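Local structure of glycosyl hydrolases family 31 family protein (Aspergillus niger, 6DRU) at residues Ile389-Ile394 with Cys463-Leu468; Ala446-Phe451 with Gln477-Met482. The protein hydrolyses xyloglucan oligosaccharides as a family 31 alpha-xylosidase, releasing alpha-xylose from the glucose at their non-reducing end. One frame throughout, in Å; residues are numbered along the deposited sequence.

Contact 1 (Ile389-Ile394 with Cys463-Leu468)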
# COMPACT_ATOMS: atom_id res chain seq x y z
N ILE A 389 7.97 21.05 -42.83
CA ILE A 389 7.00 20.14 -42.24
C ILE A 389 6.51 20.79 -40.95
O ILE A 389 7.14 20.66 -39.90
CB ILE A 389 7.60 18.75 -41.99
CG1 ILE A 389 8.14 18.17 -43.30
CG2 ILE A 389 6.55 17.82 -41.39
CD1 ILE A 389 9.09 17.02 -43.10
N LYS A 390 5.38 21.50 -41.04
CA LYS A 390 4.90 22.32 -39.93
C LYS A 390 3.63 21.79 -39.30
O LYS A 390 3.01 22.48 -38.48
CB LYS A 390 4.69 23.76 -40.42
CG LYS A 390 5.85 24.30 -41.24
CD LYS A 390 5.64 25.74 -41.64
CE LYS A 390 6.96 26.47 -41.76
NZ LYS A 390 6.81 27.95 -41.58
N ASN A 391 3.22 20.57 -39.65
CA ASN A 391 2.11 19.89 -39.00
C ASN A 391 2.62 18.57 -38.46
O ASN A 391 3.48 17.93 -39.07
CB ASN A 391 0.95 19.67 -39.97
CG ASN A 391 0.47 20.97 -40.60
OD1 ASN A 391 -0.36 21.68 -40.04
ND2 ASN A 391 1.01 21.28 -41.78
N PHE A 392 2.12 18.16 -37.30
CA PHE A 392 2.73 17.05 -36.56
C PHE A 392 1.69 16.00 -36.19
O PHE A 392 0.58 16.33 -35.78
CB PHE A 392 3.45 17.57 -35.32
CG PHE A 392 4.63 18.43 -35.64
CD1 PHE A 392 5.83 17.86 -36.03
CD2 PHE A 392 4.54 19.81 -35.58
CE1 PHE A 392 6.92 18.64 -36.33
CE2 PHE A 392 5.63 20.60 -35.89
CZ PHE A 392 6.82 20.02 -36.27
N TRP A 393 2.09 14.74 -36.32
CA TRP A 393 1.25 13.59 -36.04
C TRP A 393 1.75 12.96 -34.74
O TRP A 393 2.73 12.20 -34.75
CB TRP A 393 1.29 12.60 -37.20
CG TRP A 393 0.34 11.45 -37.08
CD1 TRP A 393 -0.59 11.25 -36.10
CD2 TRP A 393 0.23 10.33 -37.97
NE1 TRP A 393 -1.26 10.08 -36.33
CE2 TRP A 393 -0.78 9.50 -37.47
CE3 TRP A 393 0.90 9.96 -39.14
CZ2 TRP A 393 -1.15 8.31 -38.10
CZ3 TRP A 393 0.53 8.78 -39.76
CH2 TRP A 393 -0.48 7.97 -39.24
N ILE A 394 1.10 13.29 -33.63
CA ILE A 394 1.52 12.82 -32.31
C ILE A 394 0.76 11.54 -32.01
O ILE A 394 -0.31 11.54 -31.41
CB ILE A 394 1.33 13.89 -31.24
CG1 ILE A 394 0.06 14.70 -31.51
CG2 ILE A 394 2.55 14.76 -31.20
CD1 ILE A 394 -0.25 15.74 -30.45
N CYS A 463 -5.73 29.12 -36.26
CA CYS A 463 -4.57 28.24 -36.38
C CYS A 463 -3.92 28.40 -37.74
O CYS A 463 -4.60 28.58 -38.76
CB CYS A 463 -4.98 26.78 -36.18
SG CYS A 463 -5.74 26.37 -34.60
N ASP A 464 -2.59 28.33 -37.76
CA ASP A 464 -1.85 28.20 -39.01
C ASP A 464 -1.54 26.75 -39.34
O ASP A 464 -1.42 26.40 -40.52
CB ASP A 464 -0.54 29.00 -38.95
CG ASP A 464 -0.75 30.48 -39.17
OD1 ASP A 464 -1.91 30.91 -39.33
OD2 ASP A 464 0.26 31.22 -39.18
N HIS A 465 -1.41 25.91 -38.32
CA HIS A 465 -1.07 24.51 -38.50
C HIS A 465 -1.88 23.68 -37.50
O HIS A 465 -2.46 24.21 -36.55
CB HIS A 465 0.43 24.28 -38.32
CG HIS A 465 1.28 25.29 -39.03
ND1 HIS A 465 1.55 25.22 -40.38
CD2 HIS A 465 1.89 26.41 -38.58
CE1 HIS A 465 2.30 26.25 -40.73
NE2 HIS A 465 2.53 26.98 -39.65
N VAL A 466 -1.92 22.37 -37.73
CA VAL A 466 -2.68 21.45 -36.90
C VAL A 466 -1.78 20.31 -36.45
O VAL A 466 -0.67 20.12 -36.94
CB VAL A 466 -3.92 20.88 -37.63
CG1 VAL A 466 -4.77 22.00 -38.19
CG2 VAL A 466 -3.49 19.93 -38.73
N SER A 467 -2.28 19.55 -35.48
CA SER A 467 -1.66 18.32 -35.03
C SER A 467 -2.69 17.20 -35.05
O SER A 467 -3.89 17.45 -34.87
CB SER A 467 -1.06 18.45 -33.62
OG SER A 467 -2.07 18.51 -32.64
N LEU A 468 -2.23 15.98 -35.29
CA LEU A 468 -3.09 14.81 -35.36
C LEU A 468 -2.80 13.94 -34.14
O LEU A 468 -1.72 13.36 -34.03
CB LEU A 468 -2.86 14.04 -36.66
CG LEU A 468 -3.68 12.78 -36.91
CD1 LEU A 468 -5.17 13.07 -36.88
CD2 LEU A 468 -3.29 12.16 -38.24
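N391 OD1 accepts the backbone N-H of V466 at 2.9 Å (OD1 to N), in the plane of the amide and nearly straight (168° at the hydrogen). The other end of the amide, ND2, bonds to M320 O, so the side chain links V466 on one side to strand 319-328 on the other. From there the backbones run parallel. F392 N reaches V466 O in a weak bond of 3.4 Å, L468 N meets F392 O at 2.9 Å, and I394 N closes the run with a weak bond to L468 O at 2.8 Å. Strands 391-394 and 467-469 are neighbours in the TIM barrel of the family 31 domain; W393, near the end of its strand, lies in the xylose pocket beside D395, the assigned active-site residue. L468 runs side by side with W393 in the same direction and sets CD2 over the five-membered ring, 3.5 Å from its centroid and 14° off the normal, while L468 O lies in plane at the ring edge. The indole also meets W484 and H557 and touches the bound xylose. F392 and S467 face the other way; F392 packs against two helices, on F451 of 439-455 and on L380 and Y385 of 370-385, and S467 OG bonds to S481 OG. K390 and H465, both partly exposed, cross obliquely: K390 CB sits over the imidazole face, 3.7 Å from the centroid, and K390 CD is 3.5 Å from H465 CE1. The H465 ring also meets Y385 edge-to-face.

Contact 2 (Ala446-Phe451 with Gln477-Met482)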
# COMPACT_ATOMS: atom_id res chain seq x y z
N ALA A 446 2.06 20.40 -25.77
CA ALA A 446 3.45 20.63 -26.15
C ALA A 446 3.56 21.24 -27.54
O ALA A 446 4.34 22.18 -27.75
CB ALA A 446 4.23 19.31 -26.08
N ILE A 447 2.78 20.74 -28.50
CA ILE A 447 2.84 21.30 -29.85
C ILE A 447 2.03 22.58 -29.94
O ILE A 447 2.39 23.50 -30.70
CB ILE A 447 2.39 20.27 -30.90
CG1 ILE A 447 3.32 19.07 -30.90
CG2 ILE A 447 2.36 20.88 -32.28
CD1 ILE A 447 2.78 17.92 -30.13
N GLU A 448 0.93 22.68 -29.19
CA GLU A 448 0.17 23.92 -29.17
C GLU A 448 1.05 25.08 -28.70
O GLU A 448 1.02 26.16 -29.30
CB GLU A 448 -1.05 23.77 -28.26
CG GLU A 448 -1.88 25.04 -28.13
CD GLU A 448 -2.70 25.34 -29.37
OE1 GLU A 448 -2.81 24.46 -30.24
OE2 GLU A 448 -3.23 26.47 -29.48
N GLU A 449 1.84 24.85 -27.65
CA GLU A 449 2.77 25.88 -27.19
C GLU A 449 3.81 26.19 -28.26
O GLU A 449 4.18 27.36 -28.45
CB GLU A 449 3.44 25.43 -25.89
CG GLU A 449 2.50 25.35 -24.70
CD GLU A 449 3.14 24.65 -23.50
OE1 GLU A 449 4.10 23.88 -23.70
OE2 GLU A 449 2.66 24.88 -22.37
N GLY A 450 4.28 25.17 -28.97
CA GLY A 450 5.25 25.40 -30.03
C GLY A 450 4.66 26.13 -31.22
O GLY A 450 5.28 27.05 -31.76
N PHE A 451 3.46 25.73 -31.65
CA PHE A 451 2.77 26.43 -32.73
C PHE A 451 2.58 27.90 -32.38
O PHE A 451 2.97 28.79 -33.14
CB PHE A 451 1.42 25.77 -33.01
CG PHE A 451 1.51 24.54 -33.86
CD1 PHE A 451 2.65 24.26 -34.59
CD2 PHE A 451 0.44 23.66 -33.94
CE1 PHE A 451 2.72 23.12 -35.38
CE2 PHE A 451 0.50 22.53 -34.72
CZ PHE A 451 1.65 22.26 -35.45
N GLN A 477 -10.44 20.27 -27.01
CA GLN A 477 -10.83 21.05 -28.19
C GLN A 477 -10.17 22.42 -28.23
O GLN A 477 -10.26 23.09 -29.26
CB GLN A 477 -12.35 21.20 -28.24
CG GLN A 477 -12.94 22.09 -27.16
CD GLN A 477 -13.24 21.34 -25.88
OE1 GLN A 477 -12.94 20.15 -25.76
NE2 GLN A 477 -13.84 22.03 -24.92
N ARG A 478 -9.52 22.84 -27.15
CA ARG A 478 -8.87 24.15 -27.12
C ARG A 478 -7.61 24.20 -27.98
O ARG A 478 -7.07 25.30 -28.18
CB ARG A 478 -8.52 24.52 -25.68
CG ARG A 478 -7.33 23.76 -25.13
CD ARG A 478 -7.07 24.11 -23.67
NE ARG A 478 -8.13 23.62 -22.80
CZ ARG A 478 -8.14 23.77 -21.48
NH1 ARG A 478 -7.14 24.40 -20.87
NH2 ARG A 478 -9.14 23.28 -20.76
N PHE A 479 -7.13 23.07 -28.48
CA PHE A 479 -5.88 23.00 -29.21
C PHE A 479 -6.12 22.95 -30.72
O PHE A 479 -7.17 22.50 -31.18
CB PHE A 479 -5.06 21.77 -28.80
CG PHE A 479 -4.79 21.68 -27.32
CD1 PHE A 479 -4.01 22.63 -26.69
CD2 PHE A 479 -5.31 20.64 -26.58
CE1 PHE A 479 -3.75 22.55 -25.33
CE2 PHE A 479 -5.05 20.55 -25.22
CZ PHE A 479 -4.27 21.50 -24.60
N CYS A 480 -5.13 23.42 -31.48
CA CYS A 480 -5.09 23.19 -32.92
C CYS A 480 -4.82 21.72 -33.17
O CYS A 480 -3.78 21.37 -33.74
CB CYS A 480 -4.02 24.06 -33.59
SG CYS A 480 -4.19 25.85 -33.38
N SER A 481 -5.73 20.85 -32.76
CA SER A 481 -5.48 19.41 -32.74
C SER A 481 -6.77 18.67 -33.07
O SER A 481 -7.84 19.01 -32.55
CB SER A 481 -4.94 18.97 -31.38
OG SER A 481 -4.61 17.59 -31.39
N MET A 482 -6.66 17.66 -33.92
CA MET A 482 -7.79 16.83 -34.31
C MET A 482 -7.58 15.40 -33.81
O MET A 482 -6.46 14.89 -33.81
CB MET A 482 -7.98 16.83 -35.83
CG MET A 482 -6.82 16.24 -36.61
SD MET A 482 -7.10 16.25 -38.40
CE MET A 482 -6.55 17.90 -38.81
O HOH W 1 -5.53 27.06 -29.91
O HOH W 2 -1.66 22.78 -31.83
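E448 and F479 meet at an oblique angle, the glutamate's CG coming to the edge of the phenyl ring, near its plane, 3.5 Å from F479 CD1. The carboxylate is turned 55° from that ring. CG of E448 is anti to the backbone N (chi1 178°), beside the ring edge, and the chain bends at chi2. E448 OE1 accepts the N-H of C480 at 2.8 Å (OE1 to N), from above the carboxylate, tilted 37° out of its plane. C480 is the centre of an inverse gamma turn just before strand 481-484, and a water that donates to both E448 OE1 and C480 O makes a second link to the same residue. This bond and its water fasten helix 439-455 to the loop that leads into a strand of the barrel, through a residue disulfide-bonded to C463. F451, one helical turn on, adds a looser apolar contact, CD2 to C480 CB at 4.5 Å. R478 CG covers the centre of one face of F479, and W441 meets the ring edge-to-face. With OE1 taking the C480 N-H and OE2 in a salt bridge with R452, the buried carboxylate would be expected to favour its charged form, although E459 also touches E448.

Overall arrangement
Both contacts are buried and lie in the same TIM barrel, their centres 8 Å apart on the same side of the chain's centre. Contact 1 pairs two parallel strands within the barrel wall and reaches the xylose pocket; contact 2, away from the annotated sites, joins the outer helix 439-455 to the approach of the next strand, 481-484. Backbone bonds and ring faces dominate the first, one carboxylate the second. They interlock along the chain, since their segments alternate, and they touch directly: beside the C463-C480 disulfide, S467 N probably bonds to C480 O at 2.9 Å, and K390 O packs against F451 CE1.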